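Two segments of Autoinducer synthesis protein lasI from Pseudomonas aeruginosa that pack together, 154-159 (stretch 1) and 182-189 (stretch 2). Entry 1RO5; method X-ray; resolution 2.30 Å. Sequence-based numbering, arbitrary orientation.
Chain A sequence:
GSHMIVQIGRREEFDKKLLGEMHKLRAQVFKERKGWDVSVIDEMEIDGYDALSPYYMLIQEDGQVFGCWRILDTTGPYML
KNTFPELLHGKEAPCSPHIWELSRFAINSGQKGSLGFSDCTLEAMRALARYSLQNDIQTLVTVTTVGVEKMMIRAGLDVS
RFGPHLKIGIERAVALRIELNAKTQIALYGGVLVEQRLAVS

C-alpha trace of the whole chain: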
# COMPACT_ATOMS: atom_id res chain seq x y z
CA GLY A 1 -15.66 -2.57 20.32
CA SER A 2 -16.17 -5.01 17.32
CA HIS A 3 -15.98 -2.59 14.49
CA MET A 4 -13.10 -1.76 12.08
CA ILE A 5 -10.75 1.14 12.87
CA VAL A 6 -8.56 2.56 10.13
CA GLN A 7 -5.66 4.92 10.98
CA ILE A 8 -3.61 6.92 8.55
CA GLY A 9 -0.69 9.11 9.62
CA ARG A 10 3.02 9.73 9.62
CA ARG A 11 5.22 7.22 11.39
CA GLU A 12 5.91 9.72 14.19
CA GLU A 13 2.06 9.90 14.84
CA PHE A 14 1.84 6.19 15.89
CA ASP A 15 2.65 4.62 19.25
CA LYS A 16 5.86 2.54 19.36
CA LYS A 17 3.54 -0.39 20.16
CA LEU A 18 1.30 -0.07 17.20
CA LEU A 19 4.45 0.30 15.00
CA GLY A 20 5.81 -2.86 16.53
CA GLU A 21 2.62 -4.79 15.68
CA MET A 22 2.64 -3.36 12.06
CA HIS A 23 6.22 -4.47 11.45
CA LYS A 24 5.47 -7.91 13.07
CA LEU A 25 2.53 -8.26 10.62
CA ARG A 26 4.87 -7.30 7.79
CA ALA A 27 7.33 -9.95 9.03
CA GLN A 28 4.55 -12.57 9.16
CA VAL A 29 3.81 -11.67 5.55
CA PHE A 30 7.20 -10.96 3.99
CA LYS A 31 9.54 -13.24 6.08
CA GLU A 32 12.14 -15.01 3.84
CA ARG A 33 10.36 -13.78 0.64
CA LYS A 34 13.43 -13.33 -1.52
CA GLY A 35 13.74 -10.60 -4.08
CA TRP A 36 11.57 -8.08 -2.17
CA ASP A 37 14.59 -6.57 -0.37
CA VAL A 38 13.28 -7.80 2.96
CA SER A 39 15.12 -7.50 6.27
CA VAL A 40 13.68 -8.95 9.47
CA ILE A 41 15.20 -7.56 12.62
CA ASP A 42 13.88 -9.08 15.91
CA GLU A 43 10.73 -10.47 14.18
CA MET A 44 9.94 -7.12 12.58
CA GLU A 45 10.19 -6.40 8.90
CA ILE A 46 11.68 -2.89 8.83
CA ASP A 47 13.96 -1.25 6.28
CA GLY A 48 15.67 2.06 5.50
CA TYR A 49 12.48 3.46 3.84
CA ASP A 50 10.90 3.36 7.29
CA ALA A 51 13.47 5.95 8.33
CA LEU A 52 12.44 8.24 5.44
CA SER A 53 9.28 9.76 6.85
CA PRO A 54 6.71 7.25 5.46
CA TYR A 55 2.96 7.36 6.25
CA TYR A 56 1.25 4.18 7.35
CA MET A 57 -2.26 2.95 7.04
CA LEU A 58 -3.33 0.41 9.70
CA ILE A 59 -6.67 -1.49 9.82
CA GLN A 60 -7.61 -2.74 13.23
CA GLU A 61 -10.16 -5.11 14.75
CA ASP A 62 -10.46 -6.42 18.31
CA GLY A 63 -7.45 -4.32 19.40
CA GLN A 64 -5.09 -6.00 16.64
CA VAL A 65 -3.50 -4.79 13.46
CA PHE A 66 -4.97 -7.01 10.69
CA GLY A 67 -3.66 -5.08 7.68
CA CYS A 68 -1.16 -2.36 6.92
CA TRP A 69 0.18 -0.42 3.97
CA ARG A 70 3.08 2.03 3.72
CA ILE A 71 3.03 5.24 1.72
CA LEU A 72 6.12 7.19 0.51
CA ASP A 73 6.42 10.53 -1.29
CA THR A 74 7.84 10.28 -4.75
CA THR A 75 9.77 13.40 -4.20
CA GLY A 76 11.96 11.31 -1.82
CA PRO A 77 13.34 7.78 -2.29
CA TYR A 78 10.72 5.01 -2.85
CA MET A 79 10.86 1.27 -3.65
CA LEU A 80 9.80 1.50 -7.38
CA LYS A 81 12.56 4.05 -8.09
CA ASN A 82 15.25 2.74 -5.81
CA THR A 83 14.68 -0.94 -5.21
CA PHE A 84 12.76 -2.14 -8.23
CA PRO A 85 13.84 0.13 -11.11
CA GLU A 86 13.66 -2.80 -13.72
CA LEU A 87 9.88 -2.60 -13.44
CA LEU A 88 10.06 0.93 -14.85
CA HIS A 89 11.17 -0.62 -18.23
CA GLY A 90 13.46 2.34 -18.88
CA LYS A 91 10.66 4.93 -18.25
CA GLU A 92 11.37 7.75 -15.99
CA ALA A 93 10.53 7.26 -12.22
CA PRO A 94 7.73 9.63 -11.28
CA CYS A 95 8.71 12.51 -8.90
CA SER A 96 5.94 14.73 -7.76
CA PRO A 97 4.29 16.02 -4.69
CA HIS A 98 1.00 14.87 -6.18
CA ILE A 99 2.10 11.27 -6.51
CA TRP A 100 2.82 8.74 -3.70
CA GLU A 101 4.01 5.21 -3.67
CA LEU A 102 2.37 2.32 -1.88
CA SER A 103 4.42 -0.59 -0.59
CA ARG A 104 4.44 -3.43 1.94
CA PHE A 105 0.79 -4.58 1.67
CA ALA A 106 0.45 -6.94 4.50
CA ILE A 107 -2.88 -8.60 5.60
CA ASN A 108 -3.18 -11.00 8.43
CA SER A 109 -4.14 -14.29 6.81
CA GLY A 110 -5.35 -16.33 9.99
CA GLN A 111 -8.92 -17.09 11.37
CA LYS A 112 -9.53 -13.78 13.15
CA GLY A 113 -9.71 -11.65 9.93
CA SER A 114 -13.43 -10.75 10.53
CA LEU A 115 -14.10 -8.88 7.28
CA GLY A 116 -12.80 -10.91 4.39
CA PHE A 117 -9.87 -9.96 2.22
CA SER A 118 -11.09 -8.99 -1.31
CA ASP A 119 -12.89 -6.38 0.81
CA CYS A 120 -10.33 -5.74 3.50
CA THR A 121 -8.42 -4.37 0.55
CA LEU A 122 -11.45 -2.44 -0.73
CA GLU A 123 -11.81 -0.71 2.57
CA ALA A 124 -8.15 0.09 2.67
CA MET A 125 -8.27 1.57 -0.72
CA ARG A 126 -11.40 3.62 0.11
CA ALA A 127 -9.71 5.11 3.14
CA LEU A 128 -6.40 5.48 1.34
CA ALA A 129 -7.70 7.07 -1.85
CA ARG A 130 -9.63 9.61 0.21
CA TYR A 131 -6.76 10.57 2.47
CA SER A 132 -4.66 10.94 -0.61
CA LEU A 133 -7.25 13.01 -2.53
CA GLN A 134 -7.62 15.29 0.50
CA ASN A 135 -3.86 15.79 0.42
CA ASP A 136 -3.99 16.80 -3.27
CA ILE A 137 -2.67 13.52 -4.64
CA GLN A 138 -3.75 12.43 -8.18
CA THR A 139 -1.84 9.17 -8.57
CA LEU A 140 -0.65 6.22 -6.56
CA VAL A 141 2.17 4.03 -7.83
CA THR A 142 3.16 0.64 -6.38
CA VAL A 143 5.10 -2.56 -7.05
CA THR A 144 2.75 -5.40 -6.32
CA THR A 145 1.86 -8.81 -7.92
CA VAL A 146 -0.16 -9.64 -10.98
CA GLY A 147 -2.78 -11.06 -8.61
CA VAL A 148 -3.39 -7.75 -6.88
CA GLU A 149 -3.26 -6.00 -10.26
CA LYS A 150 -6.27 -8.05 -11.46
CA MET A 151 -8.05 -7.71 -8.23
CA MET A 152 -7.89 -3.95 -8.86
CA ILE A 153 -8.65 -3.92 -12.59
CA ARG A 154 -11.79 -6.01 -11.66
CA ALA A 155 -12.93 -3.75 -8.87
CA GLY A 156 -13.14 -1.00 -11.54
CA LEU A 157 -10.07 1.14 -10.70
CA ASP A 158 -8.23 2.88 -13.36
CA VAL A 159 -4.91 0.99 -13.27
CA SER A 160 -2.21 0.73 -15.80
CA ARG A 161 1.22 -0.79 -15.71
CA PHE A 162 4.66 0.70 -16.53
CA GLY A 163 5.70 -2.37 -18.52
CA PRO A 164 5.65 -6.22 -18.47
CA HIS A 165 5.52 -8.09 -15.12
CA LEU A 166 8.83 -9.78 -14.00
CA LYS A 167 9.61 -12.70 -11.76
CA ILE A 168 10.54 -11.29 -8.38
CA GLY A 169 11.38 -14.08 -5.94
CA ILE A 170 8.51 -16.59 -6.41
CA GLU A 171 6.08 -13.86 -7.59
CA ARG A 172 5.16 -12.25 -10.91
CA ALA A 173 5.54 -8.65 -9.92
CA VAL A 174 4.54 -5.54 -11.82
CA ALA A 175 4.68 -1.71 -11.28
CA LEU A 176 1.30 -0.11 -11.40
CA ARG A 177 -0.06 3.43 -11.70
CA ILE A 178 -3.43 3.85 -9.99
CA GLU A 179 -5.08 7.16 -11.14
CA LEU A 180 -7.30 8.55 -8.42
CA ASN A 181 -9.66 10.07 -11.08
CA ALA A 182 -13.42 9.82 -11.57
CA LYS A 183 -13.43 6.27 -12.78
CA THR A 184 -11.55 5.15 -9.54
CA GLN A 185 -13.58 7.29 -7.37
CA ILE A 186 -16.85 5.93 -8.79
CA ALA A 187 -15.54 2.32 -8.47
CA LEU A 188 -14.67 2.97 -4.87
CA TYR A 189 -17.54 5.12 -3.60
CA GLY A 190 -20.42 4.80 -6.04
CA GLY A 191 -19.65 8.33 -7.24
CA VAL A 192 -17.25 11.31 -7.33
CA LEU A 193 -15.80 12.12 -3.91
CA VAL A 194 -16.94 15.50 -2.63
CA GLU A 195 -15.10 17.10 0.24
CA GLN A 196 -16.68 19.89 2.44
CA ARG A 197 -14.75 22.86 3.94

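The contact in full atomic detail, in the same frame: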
# COMPACT_ATOMS: atom_id res chain seq x y z
N ARG A 154 -10.46 -5.48 -11.82
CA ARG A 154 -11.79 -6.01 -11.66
C ARG A 154 -12.68 -5.14 -10.77
O ARG A 154 -13.93 -5.09 -10.97
CB ARG A 154 -11.75 -7.42 -11.00
CG ARG A 154 -11.25 -8.50 -11.95
CD ARG A 154 -11.64 -9.90 -11.57
NE ARG A 154 -10.52 -10.84 -11.63
CZ ARG A 154 -10.06 -11.45 -10.55
NH1 ARG A 154 -10.64 -11.19 -9.34
NH2 ARG A 154 -9.03 -12.31 -10.70
N ALA A 155 -12.10 -4.55 -9.74
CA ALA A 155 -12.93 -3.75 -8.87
C ALA A 155 -13.32 -2.40 -9.57
O ALA A 155 -14.02 -1.57 -8.96
CB ALA A 155 -12.23 -3.47 -7.58
N GLY A 156 -12.87 -2.20 -10.81
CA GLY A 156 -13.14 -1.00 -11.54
C GLY A 156 -12.10 0.12 -11.59
O GLY A 156 -12.30 1.09 -12.37
N LEU A 157 -10.98 0.01 -10.85
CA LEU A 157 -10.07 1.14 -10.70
C LEU A 157 -9.43 1.41 -12.01
O LEU A 157 -9.40 0.58 -12.91
CB LEU A 157 -8.98 0.87 -9.66
CG LEU A 157 -9.43 1.03 -8.24
CD1 LEU A 157 -10.76 0.50 -7.98
CD2 LEU A 157 -8.48 0.36 -7.31
N ASP A 158 -8.87 2.60 -12.13
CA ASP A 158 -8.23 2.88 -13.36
C ASP A 158 -6.74 2.62 -13.08
O ASP A 158 -6.11 3.39 -12.36
CB ASP A 158 -8.58 4.32 -13.72
CG ASP A 158 -7.83 4.81 -14.91
OD1 ASP A 158 -7.07 4.04 -15.44
OD2 ASP A 158 -7.89 5.96 -15.39
N VAL A 159 -6.18 1.57 -13.66
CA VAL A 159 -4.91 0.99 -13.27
C VAL A 159 -4.19 0.62 -14.50
O VAL A 159 -4.76 -0.03 -15.42
CB VAL A 159 -5.18 -0.30 -12.52
CG1 VAL A 159 -3.91 -0.81 -11.90
CG2 VAL A 159 -5.96 0.06 -11.36
N ALA A 182 -11.98 10.01 -11.66
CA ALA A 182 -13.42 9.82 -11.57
C ALA A 182 -13.74 8.35 -11.65
O ALA A 182 -14.59 7.79 -10.84
CB ALA A 182 -14.10 10.67 -12.83
N LYS A 183 -13.14 7.69 -12.64
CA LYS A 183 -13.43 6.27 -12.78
C LYS A 183 -13.15 5.44 -11.44
O LYS A 183 -14.06 4.62 -10.88
CB LYS A 183 -12.71 5.74 -13.99
CG LYS A 183 -12.97 4.26 -14.15
CD LYS A 183 -11.85 3.76 -15.07
CE LYS A 183 -11.70 2.25 -14.96
NZ LYS A 183 -11.45 1.87 -16.36
N THR A 184 -11.98 5.78 -10.83
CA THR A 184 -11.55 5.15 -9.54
C THR A 184 -12.48 5.52 -8.48
O THR A 184 -12.91 4.70 -7.66
CB THR A 184 -10.11 5.56 -9.16
OG1 THR A 184 -9.20 5.05 -10.17
CG2 THR A 184 -9.64 5.00 -7.85
N GLN A 185 -12.75 6.80 -8.43
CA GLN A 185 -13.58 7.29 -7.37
C GLN A 185 -14.95 6.62 -7.42
O GLN A 185 -15.53 6.25 -6.38
CB GLN A 185 -13.70 8.79 -7.54
CG GLN A 185 -12.43 9.57 -7.13
CD GLN A 185 -12.64 11.05 -7.23
OE1 GLN A 185 -13.63 11.56 -6.73
NE2 GLN A 185 -11.76 11.75 -7.97
N ILE A 186 -15.50 6.49 -8.64
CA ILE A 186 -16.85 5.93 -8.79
C ILE A 186 -16.82 4.43 -8.40
O ILE A 186 -17.67 3.96 -7.63
CB ILE A 186 -17.43 6.14 -10.20
CG1 ILE A 186 -17.61 7.64 -10.56
CG2 ILE A 186 -18.79 5.46 -10.22
CD1 ILE A 186 -17.59 7.98 -12.14
N ALA A 187 -15.81 3.71 -8.88
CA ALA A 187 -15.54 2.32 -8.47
C ALA A 187 -15.48 2.18 -7.02
O ALA A 187 -16.07 1.28 -6.49
CB ALA A 187 -14.18 1.81 -9.11
N LEU A 188 -14.74 3.04 -6.34
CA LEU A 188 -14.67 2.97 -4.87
C LEU A 188 -15.85 3.41 -4.03
O LEU A 188 -16.09 2.85 -2.94
CB LEU A 188 -13.43 3.79 -4.35
CG LEU A 188 -12.04 3.27 -4.74
CD1 LEU A 188 -11.05 4.16 -4.26
CD2 LEU A 188 -11.81 1.77 -4.31
N TYR A 189 -16.53 4.48 -4.46
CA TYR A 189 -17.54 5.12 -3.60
C TYR A 189 -18.96 5.13 -4.14
O TYR A 189 -19.88 5.45 -3.41
CB TYR A 189 -17.14 6.54 -3.32
CG TYR A 189 -15.75 6.67 -2.87
CD1 TYR A 189 -14.78 7.21 -3.69
CD2 TYR A 189 -15.40 6.28 -1.59
CE1 TYR A 189 -13.48 7.34 -3.26
CE2 TYR A 189 -14.11 6.41 -1.15
CZ TYR A 189 -13.14 6.94 -1.95
OH TYR A 189 -11.84 7.03 -1.42

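What does Leu-157, which gives up more surface than any other residue here, touch? Its CA-to-CB bond points away from the helix of 182-189, yet the buried side chain still lies along that helix. With chi1 at -79° and chi2 at 41°, CD1 comes 3.8 Å from Ala-187 CB and 4.0 Å from Leu-188 CD2, while CG lies 4.0 Å from Thr-184 CG2. Thr-184, Ala-187 and Leu-188 fall on one side of a helix because a turn takes about 3.6 residues, so a single leucine can meet all three. The spacings are those of ordinary van der Waals packing between apolar groups, which shelter one another from water. Leu-188 sets out sideways from its CA, but the end of its side chain comes nearer and so reaches the leucine.

How does Lys-183 cover almost as much surface while remaining exposed? Its CA-to-CB bond points toward the other stretch, and its chain is extended through chi1, chi2 and chi3, all t, so that the methylene groups run across the backbone of Gly-156 and Leu-157. Lys-183 CE lies 2.9 Å from Gly-156 O, a tight approach for a carbon and an oxygen, and 3.5 Å from Leu-157 O. Farther back along the chain, CD meets Asp-158 CB at 3.6 Å. The lysine thus contributes here chiefly through its aliphatic part. The charged end makes no salt bridge with Asp-158: Lys-183 NZ is 5.0 Å from the nearer carboxylate oxygen, Asp-158 OD1, and the other oxygen, OD2, is hydrogen-bonded to a residue close to one of the stretches.

What polar link joins the segments where Asp-158 faces the helix? The answer is one hydrogen bond, from Asp-158 N to Thr-184 OG1, 3.2 Å long and nearly straight, with an angle of 165° at the hydrogen. It gives the backbone amide of Asp-158 a side-chain acceptor on the helix. Thr-184 OG1 is also hydrogen-bonded elsewhere in the structure. The methyl of the same residue, CG2, packs against the leucine, while OG1 receives the amide.

Why can the chain come so close to Ala-187? Gly-156 leaves the preceding helix with a positive phi of 98°, in a Schellman motif, and its CA lies 5.1 Å from the CA of Ala-187. A CB on Gly-156 would point toward the helix and sit 2.9 Å from Ala-187 CB, a clash; at these backbone angles it would also be jammed against the carbonyl oxygen of Ala-155. The small methyl of Ala-187 fits against the bare backbone instead, with CB 3.7 Å from Gly-156 C and 3.4 Å from Ala-155 O.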